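Local coordinates for devB protein (Vibrio cholerae O1 biovar eltor str. N16961, PDB 1Y89) that probably hydrolyses 6-phosphogluconolactone to 6-phosphogluconate in the pentose phosphate pathway, at residues I135-G140 against K185-L190; A156-S161 against T177-Q182. One frame throughout, in Å; residues are numbered along the deposited sequence.

Contact 1 of 2, residues I135-G140 against K185-L190; sequences ILLGVG and KRISYL
The carbonyl oxygen of Leu137 is gripped twice from strand 186-190: Leu190 N donates to Leu137 O at 2.8 Å, and the CA-H of Tyr189 points at the same oxygen. Ile135 O is held likewise, by Ser188 N and by the CA of Ile187 at 3.2 Å from it. With Ile135 N bonded to Arg186 O and Leu137 N to Ser188 O, this is the ladder of two parallel strands, pairing Ile135 with Ile187, Leu136 with Ser188 and Leu137 with Tyr189. Ile135, Leu137, Ile187 and Tyr189 share one face. There the register sets Leu137 and Tyr189 side by side, and matching torsions (chi1 -66° and -68°) send both CG atoms the same way. Leu137 CD1 approaches Tyr189 CE1 obliquely at 3.5 Å. Val139, leaving the strand, crosses the tyrosine at about a right angle and sets CG2 3.5 Å from Tyr189 CD1, while the phenol hydroxyl is bonded to Ile218 O. On the other face Leu136 CB meets Leu190 CD1 at 4.2 Å; Ser188, small and polar, suits its place by bonding Glu226, which also pairs with Arg186. Beyond the ladder a water accepts from Val139 N and lies 2.7 Å from Leu190 O. The sheet thus has one mainly apolar face and another where a buried hydroxyl and buried charges satisfy one another.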
ATOM      1  N   ILE A 135       6.394  -0.352  13.380  1.00 20.07           N
ATOM      2  CA  ILE A 135       6.000  -1.295  14.417  1.00 19.41           C
ATOM      3  C   ILE A 135       5.206  -2.386  13.721  1.00 20.10           C
ATOM      4  O   ILE A 135       4.170  -2.100  13.068  1.00 20.05           O
ATOM      5  CB  ILE A 135       5.156  -0.607  15.540  1.00 19.44           C
ATOM      6  CG1 ILE A 135       5.952   0.574  16.173  1.00 18.36           C
ATOM      7  CG2 ILE A 135       4.716  -1.626  16.614  1.00 18.51           C
ATOM      8  CD1 ILE A 135       5.195   1.288  17.333  1.00 19.29           C
ATOM      9  N   LEU A 136       5.668  -3.627  13.885  1.00 18.74           N
ATOM     10  CA  LEU A 136       4.949  -4.811  13.365  1.00 20.23           C
ATOM     11  C   LEU A 136       4.080  -5.326  14.509  1.00 20.04           C
ATOM     12  O   LEU A 136       4.588  -5.522  15.657  1.00 20.97           O
ATOM     13  CB  LEU A 136       5.952  -5.931  12.994  1.00 20.24           C
ATOM     14  CG  LEU A 136       6.988  -5.558  11.903  1.00 23.21           C
ATOM     15  CD1 LEU A 136       7.739  -6.861  11.466  1.00 24.07           C
ATOM     16  CD2 LEU A 136       6.312  -4.948  10.735  1.00 25.88           C
ATOM     17  N   LEU A 137       2.802  -5.540  14.223  1.00 19.41           N
ATOM     18  CA  LEU A 137       1.831  -5.890  15.262  1.00 19.75           C
ATOM     19  C   LEU A 137       1.073  -7.134  14.879  1.00 21.02           C
ATOM     20  O   LEU A 137       0.911  -7.425  13.678  1.00 21.48           O
ATOM     21  CB  LEU A 137       0.819  -4.739  15.494  1.00 18.81           C
ATOM     22  CG  LEU A 137       1.483  -3.491  16.078  1.00 20.24           C
ATOM     23  CD1 LEU A 137       0.477  -2.318  16.000  1.00 17.66           C
ATOM     24  CD2 LEU A 137       1.907  -3.742  17.568  1.00 17.47           C
ATOM     25  N   GLY A 138       0.629  -7.868  15.908  1.00 21.18           N
ATOM     26  CA  GLY A 138      -0.304  -8.977  15.751  1.00 21.90           C
ATOM     27  C   GLY A 138      -1.720  -8.559  16.106  1.00 21.69           C
ATOM     28  O   GLY A 138      -1.954  -7.492  16.745  1.00 21.86           O
ATOM     29  N   VAL A 139      -2.684  -9.402  15.714  1.00 21.06           N
ATOM     30  CA  VAL A 139      -4.043  -9.241  16.209  1.00 20.91           C
ATOM     31  C   VAL A 139      -4.567 -10.588  16.718  1.00 21.48           C
ATOM     32  O   VAL A 139      -4.700 -11.501  15.934  1.00 20.18           O
ATOM     33  CB  VAL A 139      -4.973  -8.714  15.107  1.00 21.60           C
ATOM     34  CG1 VAL A 139      -6.422  -8.554  15.645  1.00 22.29           C
ATOM     35  CG2 VAL A 139      -4.444  -7.402  14.557  1.00 19.62           C
ATOM     36  N   GLY A 140      -4.863 -10.701  18.019  1.00 21.19           N
ATOM     37  CA  GLY A 140      -5.332 -11.964  18.568  1.00 22.03           C
ATOM     38  C   GLY A 140      -6.761 -12.248  18.180  1.00 22.57           C
ATOM     39  O   GLY A 140      -7.448 -11.375  17.596  1.00 21.44           O
ATOM     40  N   LYS A 185       5.642   6.197  13.021  1.00 21.41           N
ATOM     41  CA  LYS A 185       5.458   6.649  11.639  1.00 21.74           C
ATOM     42  C   LYS A 185       4.597   5.659  10.841  1.00 21.48           C
ATOM     43  O   LYS A 185       3.907   6.046   9.880  1.00 21.28           O
ATOM     44  CB  LYS A 185       6.803   6.816  10.952  1.00 22.19           C
ATOM     45  CG  LYS A 185       7.635   7.965  11.562  1.00 22.89           C
ATOM     46  CD  LYS A 185       9.025   7.952  10.953  1.00 27.17           C
ATOM     47  CE  LYS A 185      10.024   8.899  11.710  1.00 29.95           C
ATOM     48  NZ  LYS A 185      11.466   8.723  11.220  1.00 29.16           N
ATOM     49  N   ARG A 186       4.642   4.395  11.253  1.00 20.81           N
ATOM     50  CA  ARG A 186       4.062   3.307  10.479  1.00 21.24           C
ATOM     51  C   ARG A 186       3.825   2.136  11.402  1.00 20.84           C
ATOM     52  O   ARG A 186       4.755   1.705  12.106  1.00 21.19           O
ATOM     53  CB  ARG A 186       5.020   2.914   9.344  1.00 20.30           C
ATOM     54  CG  ARG A 186       4.532   1.691   8.515  1.00 20.48           C
ATOM     55  CD  ARG A 186       5.611   1.316   7.503  1.00 22.99           C
ATOM     56  NE  ARG A 186       5.167   0.201   6.646  1.00 21.60           N
ATOM     57  CZ  ARG A 186       5.956  -0.489   5.838  1.00 25.01           C
ATOM     58  NH1 ARG A 186       7.264  -0.201   5.759  1.00 24.11           N
ATOM     59  NH2 ARG A 186       5.434  -1.488   5.124  1.00 24.22           N
ATOM     60  N   ILE A 187       2.589   1.633  11.451  1.00 19.63           N
ATOM     61  CA  ILE A 187       2.326   0.407  12.193  1.00 19.98           C
ATOM     62  C   ILE A 187       1.605  -0.526  11.241  1.00 20.64           C
ATOM     63  O   ILE A 187       0.826  -0.076  10.399  1.00 20.09           O
ATOM     64  CB  ILE A 187       1.512   0.641  13.527  1.00 19.74           C
ATOM     65  CG1 ILE A 187       0.035   0.976  13.222  1.00 20.79           C
ATOM     66  CG2 ILE A 187       2.160   1.793  14.397  1.00 20.70           C
ATOM     67  CD1 ILE A 187      -0.876   1.176  14.519  1.00 20.61           C
ATOM     68  N   SER A 188       1.884  -1.819  11.367  1.00 20.76           N
ATOM     69  CA  SER A 188       1.419  -2.785  10.390  1.00 21.26           C
ATOM     70  C   SER A 188       0.914  -3.995  11.122  1.00 20.27           C
ATOM     71  O   SER A 188       1.710  -4.715  11.724  1.00 20.25           O
ATOM     72  CB  SER A 188       2.549  -3.221   9.416  1.00 21.78           C
ATOM     73  OG  SER A 188       3.216  -2.107   8.831  1.00 21.86           O
ATOM     74  N   TYR A 189      -0.397  -4.204  11.062  1.00 19.87           N
ATOM     75  CA  TYR A 189      -1.027  -5.380  11.664  1.00 20.63           C
ATOM     76  C   TYR A 189      -0.923  -6.546  10.689  1.00 20.44           C
ATOM     77  O   TYR A 189      -1.384  -6.429   9.548  1.00 19.05           O
ATOM     78  CB  TYR A 189      -2.499  -5.105  11.949  1.00 19.62           C
ATOM     79  CG  TYR A 189      -2.728  -4.089  13.044  1.00 19.89           C
ATOM     80  CD1 TYR A 189      -2.560  -4.451  14.389  1.00 18.63           C
ATOM     81  CD2 TYR A 189      -3.155  -2.773  12.741  1.00 20.29           C
ATOM     82  CE1 TYR A 189      -2.773  -3.554  15.414  1.00 18.01           C
ATOM     83  CE2 TYR A 189      -3.371  -1.830  13.770  1.00 19.41           C
ATOM     84  CZ  TYR A 189      -3.193  -2.242  15.100  1.00 20.43           C
ATOM     85  OH  TYR A 189      -3.395  -1.366  16.146  1.00 21.16           O
ATOM     86  N   LEU A 190      -0.256  -7.621  11.114  1.00 19.69           N
ATOM     87  CA  LEU A 190       0.074  -8.737  10.231  1.00 20.51           C
ATOM     88  C   LEU A 190      -0.897  -9.842  10.625  1.00 21.52           C
ATOM     89  O   LEU A 190      -0.782 -10.439  11.707  1.00 20.51           O
ATOM     90  CB  LEU A 190       1.528  -9.190  10.427  1.00 21.19           C
ATOM     91  CG  LEU A 190       2.590  -8.076  10.345  1.00 20.79           C
ATOM     92  CD1 LEU A 190       4.019  -8.688  10.530  1.00 22.50           C
ATOM     93  CD2 LEU A 190       2.457  -7.264   9.008  1.00 20.45           C
TER
HETATM   94  O   HOH W   1      -1.979 -11.532  13.915  1.00 17.01           O

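Contact 2 of 2, residues A156-S161 against T177-Q182; sequences ADANLS and TAKVLQ
Thr177 and Asn159 meet through the threonine hydroxyl, with OG1 donating to Asn159 O at 2.7 Å. CB already points at the loop; the first torsion (chi1 56°) stands OG1 between the backbone N and the carbonyl carbon, within bonding distance of Asn159 O, and places CG2 beside the backbone N. That methyl packs 3.6 Å from Ser161 C and reaches Asp157 OD2, whose side chain crosses the threonine at about a right angle. Threonine suits the place because one branch bonds while the other fills. Its backbone N gives a further bond to Leu160 O, coming from above the carbonyl plane.

Lys179 works from further along the helix. CG is anti to the backbone N (chi1 172°) and the chain is extended beyond it; the methylenes pass close to the loop, CD lying 3.7 Å from Asp157 O, before NZ donates to Ala158 O at 2.7 Å. The extended four-carbon chain has the length to carry the amine to this carbonyl. Nearer the interior, Val180 presents CG2 to Leu160, 3.8 Å from its CB, the two side chains crossing at about a right angle; Leu160 also packs on helix 108-122.

The loop has its own brace, an Asx turn: Asp157 OD1 accepts from Asn159 N at 2.8 Å, met from above the carboxylate plane. Thr177 holds the N-cap position, but its hydroxyl is spent on the loop, and a water bound to Asp157 O takes up Lys179 N. A loop entering strand 161-165 is thereby tied to the helix that follows its antiparallel neighbour, strand 172-176.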
ATOM      1  N   ALA A 156      -5.505   5.996  27.561  1.00 29.72           N
ATOM      2  CA  ALA A 156      -5.023   7.318  27.928  1.00 29.09           C
ATOM      3  C   ALA A 156      -3.737   7.262  28.743  1.00 28.23           C
ATOM      4  O   ALA A 156      -3.328   8.274  29.309  1.00 28.28           O
ATOM      5  CB  ALA A 156      -6.113   8.094  28.680  1.00 29.29           C
ATOM      6  N   ASP A 157      -3.100   6.095  28.813  1.00 26.38           N
ATOM      7  CA  ASP A 157      -1.905   5.928  29.667  1.00 25.40           C
ATOM      8  C   ASP A 157      -0.802   6.825  29.099  1.00 24.36           C
ATOM      9  O   ASP A 157      -0.477   6.742  27.900  1.00 23.61           O
ATOM     10  CB  ASP A 157      -1.465   4.463  29.679  1.00 23.94           C
ATOM     11  CG  ASP A 157      -0.364   4.164  30.690  1.00 26.20           C
ATOM     12  OD1 ASP A 157       0.333   5.086  31.197  1.00 24.20           O
ATOM     13  OD2 ASP A 157      -0.177   2.964  30.970  1.00 26.01           O
ATOM     14  N   ALA A 158      -0.259   7.693  29.943  1.00 23.02           N
ATOM     15  CA  ALA A 158       0.791   8.624  29.510  1.00 23.76           C
ATOM     16  C   ALA A 158       2.207   7.995  29.531  1.00 24.03           C
ATOM     17  O   ALA A 158       3.173   8.568  28.973  1.00 24.45           O
ATOM     18  CB  ALA A 158       0.749   9.915  30.341  1.00 23.52           C
ATOM     19  N   ASN A 159       2.328   6.836  30.178  1.00 23.37           N
ATOM     20  CA  ASN A 159       3.590   6.092  30.184  1.00 23.11           C
ATOM     21  C   ASN A 159       3.876   5.449  28.816  1.00 21.97           C
ATOM     22  O   ASN A 159       2.969   5.303  27.975  1.00 20.75           O
ATOM     23  CB  ASN A 159       3.597   5.007  31.265  1.00 22.54           C
ATOM     24  CG  ASN A 159       3.486   5.549  32.674  1.00 25.26           C
ATOM     25  OD1 ASN A 159       2.904   4.896  33.548  1.00 28.28           O
ATOM     26  ND2 ASN A 159       4.084   6.690  32.926  1.00 21.83           N
ATOM     27  N   LEU A 160       5.136   5.047  28.606  1.00 21.05           N
ATOM     28  CA  LEU A 160       5.538   4.422  27.348  1.00 21.10           C
ATOM     29  C   LEU A 160       5.430   2.906  27.372  1.00 20.52           C
ATOM     30  O   LEU A 160       5.443   2.252  26.315  1.00 19.63           O
ATOM     31  CB  LEU A 160       6.957   4.860  26.938  1.00 21.48           C
ATOM     32  CG  LEU A 160       7.228   6.368  26.943  1.00 24.07           C
ATOM     33  CD1 LEU A 160       8.688   6.641  26.600  1.00 24.16           C
ATOM     34  CD2 LEU A 160       6.280   7.092  25.970  1.00 23.75           C
ATOM     35  N   SER A 161       5.332   2.325  28.568  1.00 20.06           N
ATOM     36  CA  SER A 161       5.245   0.857  28.667  1.00 19.97           C
ATOM     37  C   SER A 161       4.366   0.556  29.853  1.00 20.77           C
ATOM     38  O   SER A 161       4.076   1.448  30.666  1.00 19.85           O
ATOM     39  CB  SER A 161       6.620   0.261  28.916  1.00 20.12           C
ATOM     40  OG  SER A 161       7.123   0.807  30.143  1.00 20.20           O
ATOM     41  N   THR A 177       2.771   0.880  25.472  1.00 20.66           N
ATOM     42  CA  THR A 177       1.414   1.377  25.647  1.00 20.70           C
ATOM     43  C   THR A 177       0.835   1.811  24.298  1.00 20.86           C
ATOM     44  O   THR A 177       1.584   1.959  23.311  1.00 20.28           O
ATOM     45  CB  THR A 177       1.381   2.596  26.574  1.00 21.07           C
ATOM     46  OG1 THR A 177       2.267   3.599  26.048  1.00 20.38           O
ATOM     47  CG2 THR A 177       1.790   2.182  27.990  1.00 18.75           C
ATOM     48  N   ALA A 178      -0.481   2.047  24.261  1.00 20.69           N
ATOM     49  CA  ALA A 178      -1.140   2.517  23.016  1.00 21.67           C
ATOM     50  C   ALA A 178      -0.476   3.802  22.473  1.00 22.13           C
ATOM     51  O   ALA A 178      -0.323   3.992  21.260  1.00 21.95           O
ATOM     52  CB  ALA A 178      -2.627   2.758  23.261  1.00 20.47           C
ATOM     53  N   LYS A 179      -0.079   4.675  23.396  1.00 21.35           N
ATOM     54  CA  LYS A 179       0.544   5.944  23.055  1.00 21.55           C
ATOM     55  C   LYS A 179       1.766   5.786  22.160  1.00 21.31           C
ATOM     56  O   LYS A 179       1.962   6.571  21.210  1.00 21.72           O
ATOM     57  CB  LYS A 179       0.954   6.629  24.363  1.00 21.97           C
ATOM     58  CG  LYS A 179       1.764   7.858  24.206  1.00 23.35           C
ATOM     59  CD  LYS A 179       2.005   8.408  25.644  1.00 22.86           C
ATOM     60  CE  LYS A 179       2.722   9.700  25.601  1.00 22.03           C
ATOM     61  NZ  LYS A 179       2.809  10.368  26.971  1.00 20.60           N
ATOM     62  N   VAL A 180       2.610   4.799  22.464  1.00 19.84           N
ATOM     63  CA  VAL A 180       3.789   4.588  21.611  1.00 20.50           C
ATOM     64  C   VAL A 180       3.374   4.097  20.203  1.00 20.70           C
ATOM     65  O   VAL A 180       3.914   4.542  19.165  1.00 20.56           O
ATOM     66  CB  VAL A 180       4.773   3.594  22.275  1.00 20.92           C
ATOM     67  CG1 VAL A 180       5.962   3.303  21.356  1.00 20.24           C
ATOM     68  CG2 VAL A 180       5.233   4.178  23.669  1.00 19.67           C
ATOM     69  N   LEU A 181       2.431   3.156  20.144  1.00 20.68           N
ATOM     70  CA  LEU A 181       1.925   2.745  18.819  1.00 21.36           C
ATOM     71  C   LEU A 181       1.341   3.885  17.995  1.00 20.78           C
ATOM     72  O   LEU A 181       1.607   4.002  16.795  1.00 20.46           O
ATOM     73  CB  LEU A 181       0.882   1.619  18.945  1.00 22.38           C
ATOM     74  CG  LEU A 181       1.354   0.190  19.133  1.00 24.65           C
ATOM     75  CD1 LEU A 181       2.467   0.032  20.189  1.00 23.40           C
ATOM     76  CD2 LEU A 181       0.104  -0.742  19.492  1.00 23.86           C
ATOM     77  N   GLN A 182       0.552   4.732  18.644  1.00 20.99           N
ATOM     78  CA  GLN A 182      -0.073   5.871  17.993  1.00 21.96           C
ATOM     79  C   GLN A 182       0.954   6.917  17.498  1.00 22.33           C
ATOM     80  O   GLN A 182       0.714   7.607  16.497  1.00 22.09           O
ATOM     81  CB  GLN A 182      -1.073   6.514  18.974  1.00 21.49           C
ATOM     82  CG  GLN A 182      -2.303   5.641  19.284  1.00 21.65           C
ATOM     83  CD  GLN A 182      -3.068   6.104  20.538  1.00 24.30           C
ATOM     84  OE1 GLN A 182      -2.481   6.684  21.453  1.00 25.32           O
ATOM     85  NE2 GLN A 182      -4.375   5.807  20.595  1.00 25.88           N
TER
HETATM   86  O   HOH W   2      -1.452   4.930  26.026  1.00 23.60           O

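Contact 1 lies in the core of the mixed sheet, joining two neighbouring parallel strands, whereas contact 2 is partly buried and ties a loop to helix 178-183 nearer the surface. Their centres are 15 Å apart, yet they meet through that helix, which is followed in the chain by strand 186-191: Leu181, which makes no contact with 156-161, packs onto the strands of contact 1, its CD2 3.8 Å from Leu137 CD1 and its O touching Ile187 CG2. Along the chain contact 2 is nested inside the loop that contact 1 closes. Chemistry follows place. Contact 1 meets the helix with apolar side chains and keeps its charges on the other face, while in contact 2 threonine and lysine side chains bind loop carbonyls.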